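Local coordinates for protein glycosyl hydrolase 25 (Streptococcus pneumoniae, PDB 4FF5) that probably hydrolyses glycosidic bonds of bacterial cell-wall peptidoglycan as a family 25 glycosyl hydrolase, and takes part as a virulence factor in host-cell invasion, at residues I79-S84 with G99-Y104; V118-Y123 with S149-D154; G214-S219 with D227-T232. All blocks are in the same frame, centred on the assembly; numbering follows the deposited sequence.

Interaction 1. Residues I79-S84 with G99-Y104; sequences IVRVHS and GIDKAY. With EDO (1,2-ethanediol), chain C.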
loop_
_atom_site.group_PDB
_atom_site.type_symbol
_atom_site.label_atom_id
_atom_site.label_comp_id
_atom_site.label_asym_id
_atom_site.label_seq_id
_atom_site.Cartn_x
_atom_site.Cartn_y
_atom_site.Cartn_z
ATOM N N ILE A 79 -1.636 -1.745 4.922
ATOM C CA ILE A 79 -1.175 -0.672 4.068
ATOM C C ILE A 79 -2.368 0.228 3.774
ATOM O O ILE A 79 -3.337 -0.200 3.145
ATOM C CB ILE A 79 -0.563 -1.206 2.757
ATOM C CG1 ILE A 79 0.526 -2.251 3.050
ATOM C CG2 ILE A 79 0.041 -0.065 1.961
ATOM C CD1 ILE A 79 1.263 -2.719 1.801
ATOM N N VAL A 80 -2.272 1.480 4.207
ATOM C CA VAL A 80 -3.451 2.380 4.269
ATOM C C VAL A 80 -3.371 3.486 3.194
ATOM O O VAL A 80 -2.326 4.120 3.032
ATOM C CB VAL A 80 -3.568 3.013 5.690
ATOM C CG1 VAL A 80 -4.663 4.089 5.748
ATOM C CG2 VAL A 80 -3.876 1.931 6.726
ATOM N N ARG A 81 -4.461 3.732 2.477
ATOM C CA ARG A 81 -4.461 4.774 1.451
ATOM C C ARG A 81 -4.538 6.151 2.090
ATOM O O ARG A 81 -5.404 6.385 2.928
ATOM C CB ARG A 81 -5.639 4.631 0.505
ATOM C CG ARG A 81 -5.468 5.507 -0.727
ATOM C CD ARG A 81 -6.648 5.383 -1.675
ATOM N NE ARG A 81 -7.844 6.085 -1.191
ATOM C CZ ARG A 81 -8.943 6.287 -1.919
ATOM N NH1 ARG A 81 -8.992 5.869 -3.176
ATOM N NH2 ARG A 81 -10.000 6.919 -1.397
ATOM N N VAL A 82 -3.632 7.041 1.697
ATOM C CA VAL A 82 -3.623 8.431 2.207
ATOM C C VAL A 82 -4.042 9.434 1.111
ATOM O O VAL A 82 -4.730 10.438 1.368
ATOM C CB VAL A 82 -2.241 8.752 2.841
ATOM C CG1 VAL A 82 -2.111 10.216 3.280
ATOM C CG2 VAL A 82 -2.027 7.846 4.048
ATOM N N HIS A 83 -3.643 9.152 -0.130
ATOM C CA HIS A 83 -3.944 10.054 -1.224
ATOM C C HIS A 83 -4.436 9.313 -2.439
ATOM O O HIS A 83 -3.909 8.253 -2.789
ATOM C CB HIS A 83 -2.679 10.842 -1.557
ATOM C CG HIS A 83 -2.912 12.075 -2.394
ATOM N ND1 HIS A 83 -2.716 12.096 -3.716
ATOM C CD2 HIS A 83 -3.338 13.353 -2.044
ATOM C CE1 HIS A 83 -2.985 13.317 -4.199
ATOM N NE2 HIS A 83 -3.377 14.086 -3.177
ATOM N N SER A 84 -5.455 9.851 -3.093
ATOM C CA SER A 84 -5.616 9.552 -4.520
ATOM C C SER A 84 -5.449 10.766 -5.423
ATOM O O SER A 84 -6.023 11.844 -5.179
ATOM C CB SER A 84 -6.944 8.892 -4.815
ATOM O OG SER A 84 -7.092 8.885 -6.228
ATOM N N GLY A 99 -7.765 14.961 -3.073
ATOM C CA GLY A 99 -7.133 13.642 -3.038
ATOM C C GLY A 99 -6.921 13.030 -1.671
ATOM O O GLY A 99 -6.644 11.818 -1.561
ATOM N N ILE A 100 -7.069 13.826 -0.614
ATOM C CA ILE A 100 -6.938 13.296 0.741
ATOM C C ILE A 100 -8.023 12.246 1.048
ATOM O O ILE A 100 -9.227 12.502 0.902
ATOM C CB ILE A 100 -6.880 14.429 1.794
ATOM C CG1 ILE A 100 -5.574 15.234 1.623
ATOM C CG2 ILE A 100 -7.018 13.879 3.215
ATOM C CD1 ILE A 100 -4.294 14.451 1.940
ATOM N N ASP A 101 -7.573 11.058 1.456
ATOM C CA ASP A 101 -8.466 9.967 1.823
ATOM C C ASP A 101 -9.273 10.325 3.092
ATOM O O ASP A 101 -8.735 10.908 4.047
ATOM C CB ASP A 101 -7.647 8.680 2.018
ATOM C CG ASP A 101 -8.519 7.458 2.279
ATOM O OD1 ASP A 101 -8.982 7.316 3.421
ATOM O OD2 ASP A 101 -8.714 6.628 1.350
ATOM N N LYS A 102 -10.552 9.977 3.095
ATOM C CA LYS A 102 -11.449 10.340 4.219
ATOM C C LYS A 102 -11.335 9.462 5.480
ATOM O O LYS A 102 -11.886 9.819 6.523
ATOM C CB LYS A 102 -12.905 10.447 3.741
ATOM C CG LYS A 102 -13.164 11.704 2.922
ATOM C CD LYS A 102 -14.613 11.789 2.472
ATOM C CE LYS A 102 -14.872 13.117 1.791
ATOM N NZ LYS A 102 -16.251 13.120 1.242
ATOM N N ALA A 103 -10.619 8.335 5.403
ATOM C CA ALA A 103 -10.523 7.420 6.541
ATOM C C ALA A 103 -9.112 7.199 7.098
ATOM O O ALA A 103 -8.975 6.583 8.151
ATOM C CB ALA A 103 -11.164 6.068 6.207
ATOM N N TYR A 104 -8.073 7.703 6.418
ATOM C CA TYR A 104 -6.700 7.268 6.737
ATOM C C TYR A 104 -6.275 7.484 8.203
ATOM O O TYR A 104 -5.609 6.627 8.778
ATOM C CB TYR A 104 -5.665 7.860 5.755
ATOM C CG TYR A 104 -5.262 9.284 6.070
ATOM C CD1 TYR A 104 -4.088 9.559 6.765
ATOM C CD2 TYR A 104 -6.068 10.355 5.686
ATOM C CE1 TYR A 104 -3.711 10.873 7.062
ATOM C CE2 TYR A 104 -5.708 11.660 5.982
ATOM C CZ TYR A 104 -4.542 11.920 6.664
ATOM O OH TYR A 104 -4.214 13.233 6.943
HETATM C C1 EDO C . -17.207 16.499 -1.025
HETATM O O1 EDO C . -16.090 15.757 -0.503
HETATM C C2 EDO C . -18.488 15.702 -0.863
HETATM O O2 EDO C . -18.389 14.715 0.185
HETATM O O HOH W 1 -7.586 4.949 4.280
#

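Interaction 2. Residues V118-Y123 with S149-D154; sequences VAVYAY and SYYWLD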
loop_
_atom_site.group_PDB
_atom_site.type_symbol
_atom_site.label_atom_id
_atom_site.label_comp_id
_atom_site.label_asym_id
_atom_site.label_seq_id
_atom_site.Cartn_x
_atom_site.Cartn_y
_atom_site.Cartn_z
ATOM N N VAL A 118 1.990 -0.421 10.117
ATOM C CA VAL A 118 1.161 0.188 9.099
ATOM C C VAL A 118 2.056 0.964 8.148
ATOM O O VAL A 118 2.885 1.776 8.576
ATOM C CB VAL A 118 0.137 1.170 9.732
ATOM C CG1 VAL A 118 -0.720 1.834 8.658
ATOM C CG2 VAL A 118 -0.743 0.446 10.742
ATOM N N ALA A 119 1.880 0.698 6.861
ATOM C CA ALA A 119 2.520 1.447 5.802
ATOM C C ALA A 119 1.428 2.245 5.110
ATOM O O ALA A 119 0.249 2.094 5.441
ATOM C CB ALA A 119 3.186 0.478 4.831
ATOM N N VAL A 120 1.802 3.081 4.140
ATOM C CA VAL A 120 0.822 3.917 3.476
ATOM C C VAL A 120 0.972 3.836 1.958
ATOM O O VAL A 120 2.034 3.468 1.466
ATOM C CB VAL A 120 0.897 5.404 3.942
ATOM C CG1 VAL A 120 0.376 5.556 5.385
ATOM C CG2 VAL A 120 2.296 5.999 3.738
ATOM N N TYR A 121 -0.071 4.212 1.223
ATOM C CA TYR A 121 0.028 4.307 -0.240
ATOM C C TYR A 121 -0.711 5.504 -0.838
ATOM O O TYR A 121 -1.631 6.046 -0.234
ATOM C CB TYR A 121 -0.398 2.985 -0.937
ATOM C CG TYR A 121 -1.901 2.706 -1.125
ATOM C CD1 TYR A 121 -2.561 3.102 -2.296
ATOM C CD2 TYR A 121 -2.621 1.963 -0.179
ATOM C CE1 TYR A 121 -3.907 2.827 -2.493
ATOM C CE2 TYR A 121 -3.960 1.648 -0.376
ATOM C CZ TYR A 121 -4.594 2.098 -1.525
ATOM O OH TYR A 121 -5.899 1.781 -1.714
ATOM N N ALA A 122 -0.310 5.883 -2.040
ATOM C CA ALA A 122 -0.977 6.941 -2.802
ATOM C C ALA A 122 -1.252 6.450 -4.203
ATOM O O ALA A 122 -0.375 5.864 -4.825
ATOM C CB ALA A 122 -0.094 8.187 -2.849
ATOM N N TYR A 123 -2.461 6.723 -4.710
ATOM C CA TYR A 123 -2.816 6.401 -6.089
ATOM C C TYR A 123 -2.212 7.499 -6.960
ATOM O O TYR A 123 -2.573 8.667 -6.823
ATOM C CB TYR A 123 -4.348 6.363 -6.213
ATOM C CG TYR A 123 -4.921 5.976 -7.558
ATOM C CD1 TYR A 123 -5.054 4.620 -7.895
ATOM C CD2 TYR A 123 -5.423 6.926 -8.445
ATOM C CE1 TYR A 123 -5.607 4.225 -9.096
ATOM C CE2 TYR A 123 -5.968 6.540 -9.677
ATOM C CZ TYR A 123 -6.056 5.179 -9.985
ATOM O OH TYR A 123 -6.596 4.708 -11.161
ATOM N N SER A 149 5.623 2.592 8.098
ATOM C CA SER A 149 6.730 1.667 7.863
ATOM C C SER A 149 7.263 1.696 6.422
ATOM O O SER A 149 8.366 1.219 6.167
ATOM C CB SER A 149 6.317 0.247 8.236
ATOM O OG SER A 149 5.424 -0.286 7.257
ATOM N N TYR A 150 6.465 2.225 5.487
ATOM C CA TYR A 150 6.821 2.242 4.080
ATOM C C TYR A 150 5.886 3.208 3.360
ATOM O O TYR A 150 4.754 3.410 3.789
ATOM C CB TYR A 150 6.664 0.840 3.480
ATOM C CG TYR A 150 7.881 0.331 2.734
ATOM C CD1 TYR A 150 8.837 -0.457 3.383
ATOM C CD2 TYR A 150 8.075 0.630 1.381
ATOM C CE1 TYR A 150 9.961 -0.928 2.706
ATOM C CE2 TYR A 150 9.191 0.159 0.694
ATOM C CZ TYR A 150 10.126 -0.625 1.364
ATOM O OH TYR A 150 11.247 -1.088 0.698
ATOM N N TYR A 151 6.356 3.785 2.267
ATOM C CA TYR A 151 5.499 4.591 1.410
ATOM C C TYR A 151 5.385 3.888 0.065
ATOM O O TYR A 151 6.400 3.535 -0.524
ATOM C CB TYR A 151 6.134 5.952 1.185
ATOM C CG TYR A 151 6.222 6.806 2.413
ATOM C CD1 TYR A 151 7.290 6.676 3.321
ATOM C CD2 TYR A 151 5.266 7.789 2.647
ATOM C CE1 TYR A 151 7.364 7.499 4.454
ATOM C CE2 TYR A 151 5.334 8.610 3.770
ATOM C CZ TYR A 151 6.380 8.469 4.664
ATOM O OH TYR A 151 6.406 9.315 5.768
ATOM N N TRP A 152 4.164 3.688 -0.413
ATOM C CA TRP A 152 3.938 2.974 -1.682
ATOM C C TRP A 152 3.271 3.834 -2.729
ATOM O O TRP A 152 2.297 4.557 -2.439
ATOM C CB TRP A 152 3.059 1.746 -1.426
ATOM C CG TRP A 152 3.726 0.650 -0.622
ATOM C CD1 TRP A 152 3.639 0.423 0.743
ATOM C CD2 TRP A 152 4.608 -0.405 -1.131
ATOM N NE1 TRP A 152 4.372 -0.677 1.107
ATOM C CE2 TRP A 152 4.989 -1.216 0.030
ATOM C CE3 TRP A 152 5.106 -0.749 -2.393
ATOM C CZ2 TRP A 152 5.817 -2.331 -0.085
ATOM C CZ3 TRP A 152 5.959 -1.859 -2.490
ATOM C CH2 TRP A 152 6.289 -2.638 -1.366
ATOM N N LEU A 153 3.762 3.728 -3.968
ATOM C CA LEU A 153 3.157 4.387 -5.120
ATOM C C LEU A 153 2.298 3.374 -5.834
ATOM O O LEU A 153 2.824 2.388 -6.366
ATOM C CB LEU A 153 4.258 4.875 -6.090
ATOM C CG LEU A 153 4.858 6.261 -5.770
ATOM C CD1 LEU A 153 5.617 6.260 -4.450
ATOM C CD2 LEU A 153 5.717 6.734 -6.939
ATOM N N ASP A 154 0.986 3.583 -5.812
ATOM C CA ASP A 154 0.034 2.703 -6.498
ATOM C C ASP A 154 -0.127 3.227 -7.927
ATOM O O ASP A 154 -0.752 4.263 -8.154
ATOM C CB ASP A 154 -1.297 2.660 -5.718
ATOM C CG ASP A 154 -2.453 2.070 -6.529
ATOM O OD1 ASP A 154 -2.243 1.577 -7.649
ATOM O OD2 ASP A 154 -3.594 2.160 -6.072
#

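Interaction 3. Residues G214-S219 with D227-T232; sequences GFLESS and DIHQYT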
loop_
_atom_site.group_PDB
_atom_site.type_symbol
_atom_site.label_atom_id
_atom_site.label_comp_id
_atom_site.label_asym_id
_atom_site.label_seq_id
_atom_site.Cartn_x
_atom_site.Cartn_y
_atom_site.Cartn_z
ATOM N N GLY A 214 -11.110 -14.593 -3.703
ATOM C CA GLY A 214 -10.825 -14.372 -2.287
ATOM C C GLY A 214 -9.652 -15.162 -1.762
ATOM O O GLY A 214 -9.264 -15.022 -0.583
ATOM N N PHE A 215 -9.091 -16.008 -2.627
ATOM C CA PHE A 215 -8.027 -16.942 -2.246
ATOM C C PHE A 215 -6.871 -16.833 -3.212
ATOM O O PHE A 215 -7.058 -16.383 -4.358
ATOM C CB PHE A 215 -8.582 -18.373 -2.197
ATOM C CG PHE A 215 -9.706 -18.523 -1.217
ATOM C CD1 PHE A 215 -9.436 -18.705 0.136
ATOM C CD2 PHE A 215 -11.031 -18.395 -1.631
ATOM C CE1 PHE A 215 -10.472 -18.798 1.051
ATOM C CE2 PHE A 215 -12.070 -18.480 -0.712
ATOM C CZ PHE A 215 -11.786 -18.676 0.627
ATOM N N LEU A 216 -5.676 -17.208 -2.746
ATOM C CA LEU A 216 -4.474 -17.193 -3.593
ATOM C C LEU A 216 -4.648 -18.157 -4.765
ATOM O O LEU A 216 -4.816 -19.356 -4.555
ATOM C CB LEU A 216 -3.239 -17.570 -2.760
ATOM C CG LEU A 216 -1.803 -17.572 -3.348
ATOM C CD1 LEU A 216 -1.676 -16.849 -4.682
ATOM C CD2 LEU A 216 -0.799 -17.001 -2.350
ATOM N N GLU A 217 -4.638 -17.658 -5.994
ATOM C CA GLU A 217 -4.820 -18.589 -7.113
ATOM C C GLU A 217 -3.910 -18.442 -8.327
ATOM O O GLU A 217 -3.884 -19.326 -9.190
ATOM C CB GLU A 217 -6.291 -18.693 -7.510
ATOM C CG GLU A 217 -6.860 -17.496 -8.219
ATOM C CD GLU A 217 -8.300 -17.726 -8.609
ATOM O OE1 GLU A 217 -8.617 -17.572 -9.810
ATOM O OE2 GLU A 217 -9.106 -18.083 -7.718
ATOM N N SER A 218 -3.190 -17.335 -8.403
ATOM C CA SER A 218 -2.183 -17.127 -9.441
ATOM C C SER A 218 -1.241 -16.051 -8.946
ATOM O O SER A 218 -1.680 -15.061 -8.355
ATOM C CB SER A 218 -2.803 -16.735 -10.796
ATOM O OG SER A 218 -2.877 -15.328 -10.957
ATOM N N SER A 219 0.055 -16.252 -9.171
ATOM C CA SER A 219 1.074 -15.297 -8.751
ATOM C C SER A 219 1.502 -14.412 -9.917
ATOM O O SER A 219 1.257 -14.755 -11.085
ATOM C CB SER A 219 2.282 -16.027 -8.153
ATOM O OG SER A 219 1.875 -16.860 -7.084
ATOM N N ASP A 227 8.451 -8.239 -3.671
ATOM C CA ASP A 227 8.416 -8.591 -2.256
ATOM C C ASP A 227 7.035 -9.015 -1.781
ATOM O O ASP A 227 6.890 -9.772 -0.818
ATOM C CB ASP A 227 8.845 -7.384 -1.419
ATOM C CG ASP A 227 10.329 -7.136 -1.458
ATOM O OD1 ASP A 227 11.094 -8.061 -1.786
ATOM O OD2 ASP A 227 10.741 -6.003 -1.132
ATOM N N ILE A 228 6.001 -8.505 -2.436
ATOM C CA ILE A 228 4.649 -8.667 -1.891
ATOM C C ILE A 228 3.639 -8.726 -3.053
ATOM O O ILE A 228 3.812 -8.070 -4.080
ATOM C CB ILE A 228 4.355 -7.567 -0.820
ATOM C CG1 ILE A 228 2.943 -7.710 -0.215
ATOM C CG2 ILE A 228 4.680 -6.167 -1.344
ATOM C CD1 ILE A 228 2.756 -6.992 1.116
ATOM N N HIS A 229 2.621 -9.559 -2.867
ATOM C CA HIS A 229 1.662 -9.940 -3.894
ATOM C C HIS A 229 0.258 -9.669 -3.421
ATOM O O HIS A 229 -0.207 -10.216 -2.408
ATOM C CB HIS A 229 1.887 -11.415 -4.242
ATOM C CG HIS A 229 0.776 -12.064 -5.038
ATOM N ND1 HIS A 229 0.505 -13.382 -4.936
ATOM C CD2 HIS A 229 -0.123 -11.545 -5.985
ATOM C CE1 HIS A 229 -0.521 -13.692 -5.747
ATOM N NE2 HIS A 229 -0.900 -12.573 -6.397
ATOM N N GLN A 230 -0.440 -8.807 -4.145
ATOM C CA GLN A 230 -1.837 -8.570 -3.865
ATOM C C GLN A 230 -2.667 -9.639 -4.575
ATOM O O GLN A 230 -2.802 -9.602 -5.804
ATOM C CB GLN A 230 -2.246 -7.198 -4.362
ATOM C CG GLN A 230 -3.580 -6.750 -3.770
ATOM C CD GLN A 230 -4.010 -5.428 -4.346
ATOM O OE1 GLN A 230 -4.292 -5.328 -5.562
ATOM N NE2 GLN A 230 -4.114 -4.403 -3.483
ATOM N N TYR A 231 -3.214 -10.599 -3.826
ATOM C CA TYR A 231 -3.769 -11.787 -4.492
ATOM C C TYR A 231 -5.280 -11.809 -4.745
ATOM O O TYR A 231 -5.765 -12.639 -5.515
ATOM C CB TYR A 231 -3.293 -13.090 -3.825
ATOM C CG TYR A 231 -3.845 -13.398 -2.433
ATOM C CD1 TYR A 231 -5.117 -13.939 -2.261
ATOM C CD2 TYR A 231 -3.056 -13.195 -1.295
ATOM C CE1 TYR A 231 -5.612 -14.250 -0.993
ATOM C CE2 TYR A 231 -3.532 -13.508 -0.024
ATOM C CZ TYR A 231 -4.793 -14.042 0.121
ATOM O OH TYR A 231 -5.244 -14.350 1.391
ATOM N N THR A 232 -6.023 -10.911 -4.090
ATOM C CA THR A 232 -7.467 -10.807 -4.295
ATOM C C THR A 232 -7.962 -9.430 -3.846
ATOM O O THR A 232 -7.317 -8.773 -3.017
ATOM C CB THR A 232 -8.242 -11.939 -3.554
ATOM O OG1 THR A 232 -9.612 -11.911 -3.930
ATOM C CG2 THR A 232 -8.127 -11.804 -2.030
HETATM O O HOH W 2 -7.497 -15.906 1.325
HETATM O O HOH W 3 -4.359 -14.832 -6.723
HETATM O O HOH W 4 2.191 -15.595 -4.192
#

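Interaction 1. Residues I79-S84 with G99-Y104
Val80 opens the contact by laying CG1, set anti to the backbone N (chi1 173°), against CB of Tyr104 at 3.9 Å. Arg81 follows with a chain bent at chi3 (75°), which swings the guanidinium back to Asp101. Its NE lies 2.7 Å from Asp101 OD2, which sits close to the guanidinium plane and receives the N-H on its anti lone pair; NH2 adds a weak bond to the same oxygen, and Gly59 N also donates to it, so three N-H donors converge on OD2, two of them from one guanidinium. The other oxygen, OD1, accepts the capping bond of Ala103 N (2.8 Å) at the turn into helix 104-112, and a water bridges it weakly to Arg81 O. Next to Asp101, Lys102 NZ donates to an ethanediol probably left from crystallisation. At Val82 the backbone takes over: Asp101 N points at Val82 O with an almost straight bond of 2.9 Å, while Val82 CG1 sits over one face of the Tyr104 ring, 4.2 Å from its centroid. The His83 ring holds Gly99 CA over one face, a fit that leaves no room for a CB on Gly99. Gly99 O then accepts Ser84 N at 2.8 Å, along a lone pair in the carbonyl plane. Backbone bonds of Ile79 and Arg81 to strand 54-57, and of Val80 to Ala119 and Tyr121, place strand 77-84 between its barrel neighbours; helix 129-143 covers Val82, His83, Ile100 and Tyr104.

Interaction 2. Residues V118-Y123 with S149-D154
Strands 118-123 and 151-155 are the two parallel strands of a beta-alpha-beta crossover in the TIM barrel of family 25, joined through helix 129-143. Their segment axes pass 4.6 Å apart at 28°, and five backbone hydrogen bonds run from Ser149 N to Val118 O through to Asp154 N to Ala122 O. Toward the helices, Val120 places CG2 in the crowded position between N and carbonyl carbon, and this branch reaches CD2 of Tyr151 at 3.6 Å, the two side chains lying side by side. Ala122 and Leu153 share that face and meet Phe170 of helix 163-177. On the other face, Trp152 has CG beside its own N and anti to the carbonyl carbon, which turns the edge of the indole to Val120 O and Ala119 CB, with Tyr150 CD2 over one of its faces, 3.8 Å above the plane. Tyr121 takes the crowded rotamer (chi1 81°); its CB packs on Trp152 CB at 3.7 Å, and its ring runs alongside Asp154. Asp154, followed two residues on by Glu156, fits the Asp-X-Glu motif of family 25 and so probably belongs to the active site; the closeness of its OD1 to Glu156 OE2 could raise the pKa of one of these acids. Tyr123, with CG anti to its N, crosses this carboxylate obliquely, ring and carboxylate planes 84° apart, and presents its edge so that CD1 stands 3.4 Å from Asp154 OD2.

Interaction 3. Residues G214-S219 with D227-T232
Two aromatic side chains of strand 228-232, His229 and Tyr231, carry the close part of this contact. Tyr231, its CG in the crowded position between N and carbonyl carbon (chi1 70°), slides its ring along the loop backbone, so that CD1 is 3.4 Å from Leu216 N while Leu216 CB lies over one face, offset toward the rim. CD1 of the same leucine reaches CE1 of His229 at 3.5 Å, meeting that imidazole at its edge. Ser218 O comes closer still, 3.2 Å from His229 CE1. His229 NE2 is hydrogen-bonded to Ser208 O, which helps set the rotation of the ring. This strand is the seventh of the family 25 barrel, and the loop from strand 203-207 leads into it; its other neighbour, 244-249, pairs with it antiparallel. By contrast the direct polar link is slight: Gly214 N donates only a weak bond, 3.1 Å long, to Thr232 OG1, an oxygen that is also bonded to Asp212 OD1 and Lys234 N. Water fills in along the exposed side, one molecule joining Gly214 O to Tyr231 OH in the plane of the ring, another Glu217 N to Tyr231 O. A third water lies 2.9 Å from His229 ND1 and also meets Ser219 OG.

How the interactions relate
All three interactions draw on one curled barrel sheet, met in order along the chain. Interactions 1 and 2 are direct neighbours, their centres 10 Å apart: His83 O lies 2.9 Å from Tyr123 N, probably a hydrogen bond, and Arg81 CB packs on Tyr121 CZ at 3.4 Å. Interaction 3, centred about 18 Å from interaction 2, touches it where Trp152 CH2 meets Ile228 CG2 at 3.9 Å, but stays clear of interaction 1, their nearest atoms about 5 Å apart. Ser84 OG packs on Tyr123 CD2 at 3.4 Å, and Tyr123 in turn borders Asp154; these residues lie at the C-terminal ends of parallel strands, where TIM-barrel enzymes hold their active sites; with Glu156 nearby, catalysis is probably centred there.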